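Local coordinates for protein phospho-2-dehydro-3-deoxyheptonate aldolase (Francisella tularensis, PDB 3TQK) that probably catalyses the first step of chorismate biosynthesis, the stereospecific condensation of phosphoenolpyruvate with D-erythrose 4-phosphate to DAHP, at residues N47-V51 and V341-R345; N42-G46 and N257-M261. All coordinates share one frame. Residues are numbered along the deposited sequence.

Contact 1. Residues N47-V51 and V341-R345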
loop_
_atom_site.group_PDB
_atom_site.type_symbol
_atom_site.label_atom_id
_atom_site.label_comp_id
_atom_site.label_asym_id
_atom_site.label_seq_id
_atom_site.Cartn_x
_atom_site.Cartn_y
_atom_site.Cartn_z
ATOM N N ASN A 47 -18.502 7.555 23.768
ATOM C CA ASN A 47 -18.616 7.816 25.195
ATOM C C ASN A 47 -18.541 9.304 25.572
ATOM O O ASN A 47 -18.805 9.675 26.726
ATOM C CB ASN A 47 -17.567 6.995 25.942
ATOM C CG ASN A 47 -17.768 5.499 25.746
ATOM O OD1 ASN A 47 -18.908 5.015 25.706
ATOM N ND2 ASN A 47 -16.676 4.760 25.622
ATOM N N ASP A 48 -18.177 10.138 24.597
ATOM C CA ASP A 48 -18.253 11.590 24.690
ATOM C C ASP A 48 -18.953 12.047 23.410
ATOM O O ASP A 48 -18.725 11.469 22.341
ATOM C CB ASP A 48 -16.839 12.175 24.788
ATOM C CG ASP A 48 -16.816 13.696 24.930
ATOM O OD1 ASP A 48 -17.864 14.300 25.243
ATOM O OD2 ASP A 48 -15.721 14.281 24.760
ATOM N N ASP A 49 -19.797 13.071 23.505
ATOM C CA ASP A 49 -20.578 13.514 22.345
ATOM C C ASP A 49 -20.089 14.849 21.764
ATOM O O ASP A 49 -20.714 15.420 20.861
ATOM C CB ASP A 49 -22.089 13.541 22.656
ATOM C CG ASP A 49 -22.430 14.326 23.893
ATOM O OD1 ASP A 49 -21.519 14.989 24.445
ATOM O OD2 ASP A 49 -23.626 14.279 24.309
ATOM N N ARG A 50 -18.973 15.338 22.287
ATOM C CA ARG A 50 -18.165 16.315 21.567
ATOM C C ARG A 50 -17.787 15.754 20.201
ATOM O O ARG A 50 -17.768 14.538 20.007
ATOM C CB ARG A 50 -16.892 16.645 22.340
ATOM C CG ARG A 50 -17.135 17.479 23.582
ATOM C CD ARG A 50 -15.843 18.061 24.114
ATOM N NE ARG A 50 -14.828 17.034 24.285
ATOM C CZ ARG A 50 -13.544 17.270 24.516
ATOM N NH1 ARG A 50 -13.088 18.520 24.617
ATOM N NH2 ARG A 50 -12.707 16.240 24.650
ATOM N N VAL A 51 -17.514 16.645 19.256
ATOM C CA VAL A 51 -17.098 16.246 17.921
ATOM C C VAL A 51 -15.602 16.559 17.785
ATOM O O VAL A 51 -15.150 17.583 18.265
ATOM C CB VAL A 51 -17.950 16.963 16.864
ATOM C CG1 VAL A 51 -17.289 16.935 15.504
ATOM C CG2 VAL A 51 -19.331 16.312 16.787
ATOM N N VAL A 341 -23.287 20.595 18.127
ATOM C CA VAL A 341 -23.156 19.787 19.335
ATOM C C VAL A 341 -24.116 20.277 20.424
ATOM O O VAL A 341 -24.776 19.468 21.082
ATOM C CB VAL A 341 -21.707 19.775 19.867
ATOM C CG1 VAL A 341 -21.629 19.100 21.245
ATOM C CG2 VAL A 341 -20.791 19.067 18.880
ATOM N N GLN A 342 -24.221 21.590 20.602
ATOM C CA GLN A 342 -25.131 22.125 21.624
ATOM C C GLN A 342 -26.578 21.646 21.402
ATOM O O GLN A 342 -27.256 21.246 22.351
ATOM C CB GLN A 342 -25.049 23.653 21.687
ATOM C CG GLN A 342 -23.713 24.151 22.241
ATOM C CD GLN A 342 -23.387 25.578 21.839
ATOM O OE1 GLN A 342 -24.268 26.347 21.486
ATOM N NE2 GLN A 342 -22.114 25.935 21.899
ATOM N N VAL A 343 -27.023 21.650 20.147
ATOM C CA VAL A 343 -28.364 21.194 19.802
ATOM C C VAL A 343 -28.478 19.677 19.928
ATOM O O VAL A 343 -29.533 19.142 20.285
ATOM C CB VAL A 343 -28.755 21.644 18.379
ATOM C CG1 VAL A 343 -30.063 20.994 17.933
ATOM C CG2 VAL A 343 -28.877 23.164 18.321
ATOM N N ARG A 344 -27.385 18.981 19.642
ATOM C CA ARG A 344 -27.351 17.543 19.822
ATOM C C ARG A 344 -27.703 17.181 21.266
ATOM O O ARG A 344 -28.458 16.242 21.493
ATOM C CB ARG A 344 -25.977 16.980 19.456
ATOM C CG ARG A 344 -25.884 15.492 19.561
ATOM C CD ARG A 344 -24.463 15.029 19.428
ATOM N NE ARG A 344 -24.150 14.539 18.093
ATOM C CZ ARG A 344 -22.958 14.092 17.726
ATOM N NH1 ARG A 344 -21.945 14.090 18.583
ATOM N NH2 ARG A 344 -22.775 13.645 16.484
ATOM N N ARG A 345 -27.185 17.945 22.227
ATOM C CA ARG A 345 -27.254 17.557 23.638
ATOM C C ARG A 345 -28.617 17.698 24.328
ATOM O O ARG A 345 -29.310 18.717 24.200
ATOM C CB ARG A 345 -26.202 18.304 24.457
ATOM C CG ARG A 345 -24.776 17.857 24.151
ATOM C CD ARG A 345 -23.845 18.155 25.304
ATOM N NE ARG A 345 -22.504 17.636 25.064
ATOM C CZ ARG A 345 -21.439 18.370 24.757
ATOM N NH1 ARG A 345 -21.515 19.694 24.658
ATOM N NH2 ARG A 345 -20.277 17.767 24.574
HETATM O O HOH W 1 -19.398 13.011 18.458
#

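Contact 2. Residues N42-G46 and N257-M261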
loop_
_atom_site.group_PDB
_atom_site.type_symbol
_atom_site.label_atom_id
_atom_site.label_comp_id
_atom_site.label_asym_id
_atom_site.label_seq_id
_atom_site.Cartn_x
_atom_site.Cartn_y
_atom_site.Cartn_z
ATOM N N ASN A 42 -12.474 8.152 23.407
ATOM C CA ASN A 42 -13.832 8.219 23.942
ATOM C C ASN A 42 -14.824 8.825 22.962
ATOM O O ASN A 42 -15.964 8.378 22.872
ATOM C CB ASN A 42 -13.847 9.002 25.246
ATOM C CG ASN A 42 -13.347 8.179 26.419
ATOM O OD1 ASN A 42 -13.769 7.037 26.614
ATOM N ND2 ASN A 42 -12.478 8.768 27.228
ATOM N N ILE A 43 -14.395 9.839 22.227
ATOM C CA ILE A 43 -15.237 10.386 21.171
ATOM C C ILE A 43 -15.476 9.331 20.070
ATOM O O ILE A 43 -16.608 9.130 19.659
ATOM C CB ILE A 43 -14.664 11.683 20.607
ATOM C CG1 ILE A 43 -14.713 12.778 21.682
ATOM C CG2 ILE A 43 -15.452 12.120 19.396
ATOM C CD1 ILE A 43 -13.819 13.994 21.393
ATOM N N ILE A 44 -14.424 8.637 19.642
ATOM C CA ILE A 44 -14.521 7.607 18.583
ATOM C C ILE A 44 -15.507 6.487 18.945
ATOM O O ILE A 44 -16.236 5.984 18.080
ATOM C CB ILE A 44 -13.121 6.970 18.265
ATOM C CG1 ILE A 44 -12.224 7.961 17.526
ATOM C CG2 ILE A 44 -13.269 5.713 17.416
ATOM C CD1 ILE A 44 -10.723 7.586 17.497
ATOM N N HIS A 45 -15.530 6.118 20.228
ATOM C CA HIS A 45 -16.382 5.050 20.734
ATOM C C HIS A 45 -17.746 5.529 21.211
ATOM O O HIS A 45 -18.587 4.719 21.597
ATOM C CB HIS A 45 -15.676 4.317 21.870
ATOM C CG HIS A 45 -14.616 3.374 21.403
ATOM N ND1 HIS A 45 -14.875 2.055 21.102
ATOM C CD2 HIS A 45 -13.292 3.556 21.195
ATOM C CE1 HIS A 45 -13.758 1.466 20.722
ATOM N NE2 HIS A 45 -12.780 2.354 20.769
ATOM N N GLY A 46 -17.968 6.839 21.192
ATOM C CA GLY A 46 -19.283 7.395 21.482
ATOM C C GLY A 46 -19.523 7.733 22.935
ATOM O O GLY A 46 -20.621 8.168 23.295
ATOM N N ASN A 257 -17.826 -1.019 16.570
ATOM C CA ASN A 257 -18.774 -0.071 17.156
ATOM C C ASN A 257 -18.278 1.367 17.204
ATOM O O ASN A 257 -18.955 2.230 17.768
ATOM C CB ASN A 257 -19.136 -0.534 18.557
ATOM C CG ASN A 257 -19.730 -1.928 18.566
ATOM O OD1 ASN A 257 -19.229 -2.819 19.249
ATOM N ND2 ASN A 257 -20.781 -2.133 17.779
ATOM N N THR A 258 -17.118 1.629 16.604
ATOM C CA THR A 258 -16.582 2.986 16.511
ATOM C C THR A 258 -17.411 3.800 15.535
ATOM O O THR A 258 -18.099 3.239 14.677
ATOM C CB THR A 258 -15.114 3.003 16.066
ATOM O OG1 THR A 258 -14.974 2.391 14.770
ATOM C CG2 THR A 258 -14.250 2.275 17.087
ATOM N N LYS A 259 -17.349 5.122 15.669
ATOM C CA LYS A 259 -18.190 6.010 14.857
ATOM C C LYS A 259 -17.467 6.512 13.599
ATOM O O LYS A 259 -16.343 6.099 13.314
ATOM C CB LYS A 259 -18.699 7.191 15.695
ATOM C CG LYS A 259 -19.327 6.824 17.024
ATOM C CD LYS A 259 -20.588 6.018 16.908
ATOM C CE LYS A 259 -21.325 6.057 18.246
ATOM N NZ LYS A 259 -22.673 5.483 18.148
ATOM N N VAL A 260 -18.125 7.411 12.867
ATOM C CA VAL A 260 -17.683 7.860 11.548
ATOM C C VAL A 260 -17.108 9.269 11.599
ATOM O O VAL A 260 -17.675 10.152 12.242
ATOM C CB VAL A 260 -18.879 7.866 10.561
ATOM C CG1 VAL A 260 -18.501 8.501 9.243
ATOM C CG2 VAL A 260 -19.403 6.445 10.344
HETATM N N MSE A 261 -15.984 9.462 10.921
HETATM C CA MSE A 261 -15.425 10.781 10.659
HETATM C C MSE A 261 -15.650 11.142 9.185
HETATM O O MSE A 261 -15.546 10.272 8.311
HETATM C CB MSE A 261 -13.924 10.797 10.970
HETATM C CG MSE A 261 -13.196 12.068 10.499
HETATM SE SE MSE A 261 -11.318 12.093 11.002
HETATM C CE MSE A 261 -11.483 12.213 12.961
HETATM O O HOH W 2 -19.080 2.389 20.752
#

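Contact 1. Residues N47-V51 and V341-R345
A salt bridge and hydrogen bonding to the loop backbone, with one small apolar contact, join the loop leading into strand 51-56 to the last turn of helix 327-344. Asp49 is central. Its carboxylate OD1 takes two bonds from the edge of the Arg345 guanidinium, one from Arg345 NE at 2.9 Å and one from Arg345 NH2 at 3.0 Å, forming a salt bridge. Arg345 is the first residue to leave helical geometry; its CA-to-CB bond points sideways, but the long side chain brings the guanidinium to the acid.

Arg344 bonds the loop's backbone. Its NH1 donates to Asp49 O (2.9 Å) and to a water, 2.8 Å away, that itself donates to Arg50 O at 2.7 Å. Arginine suits this place because its other nitrogens remain available for more carbonyls: NE bonds Ile287 O and NH2 bonds Ile293 O.

In this (βα)8 TIM barrel, the join brings the start of the first strand against the end of the closing helix, next to the seam between strands 293-299 and 51-56. Two buried valines add an apolar contact, Val51 CG2 to Val341 CG2 at 3.8 Å; their compact branched side chains suit a buried place beside the polar groups.

Within the loop, Asp48 OD2 forms a salt bridge to Arg50 NE (2.9 Å), while Asp48 OD1 accepts a weak bond from Arg50 N (3.3 Å). The CA-to-CB bond of Arg50 points away from the helix, and its guanidinium also binds His81 O and Glu39, although Arg50 CG still lies 3.3 Å from Arg345 NH2.

Contact 2. Residues N42-G46 and N257-M261
The Thr258 methyl sits over one face of the His45 imidazole, with CG2 4.0 Å from the ring centroid and 20° off the normal, a CH-pi contact. A threonine serves both sides here: its methyl meets the ring, while OG1 bonds Gly226 O on the neighbouring strand. Ile44 adds apolar packing, its CG2 3.5 Å from Thr258 CB.

Helix 27-45 ends in a Schellman motif at Gly46, whose phi of 91° would jam a CB against the preceding carbonyl; a CB would also clash with Lys259 CE, which lies 4.1 Å from Gly46 CA. Near this end, Ile44 O accepts a hydrogen bond from Lys259 N at 2.8 Å and approaches Thr258 CA at 3.4 Å. A water donates to His45 O (2.5 Å) and Asn257 O (3.0 Å). The helix terminus thus meets the entry to barrel strand 260-263 through one direct main-chain hydrogen bond and a water bridge, so the carbonyls of Ile44 and His45 find donors outside the helix, while side chains supply the apolar cover.

In the fold
Segments 42-46 and 47-51 are consecutive, but their partners 257-261 and 341-345 lie far on in the sequence, so the contacts cross along the chain; their centres are 12 Å apart. Ile43 joins them by packing: its CG2 is 3.4 Å from Arg50 O and its CG1 3.6 Å from Asp48 OD2. The chain entering strand 51-56 touches the start of strand 260-263 through contact 2 and the end of helix 327-344 through contact 1. Both lie at the N-terminal ends of the barrel strands, whereas three of the four manganese ligands, Cys58, His266 and Glu299 (the fourth is Asp322), follow or end their strands at the other rim. A calcium ion is about 11 Å from the His45 side chain.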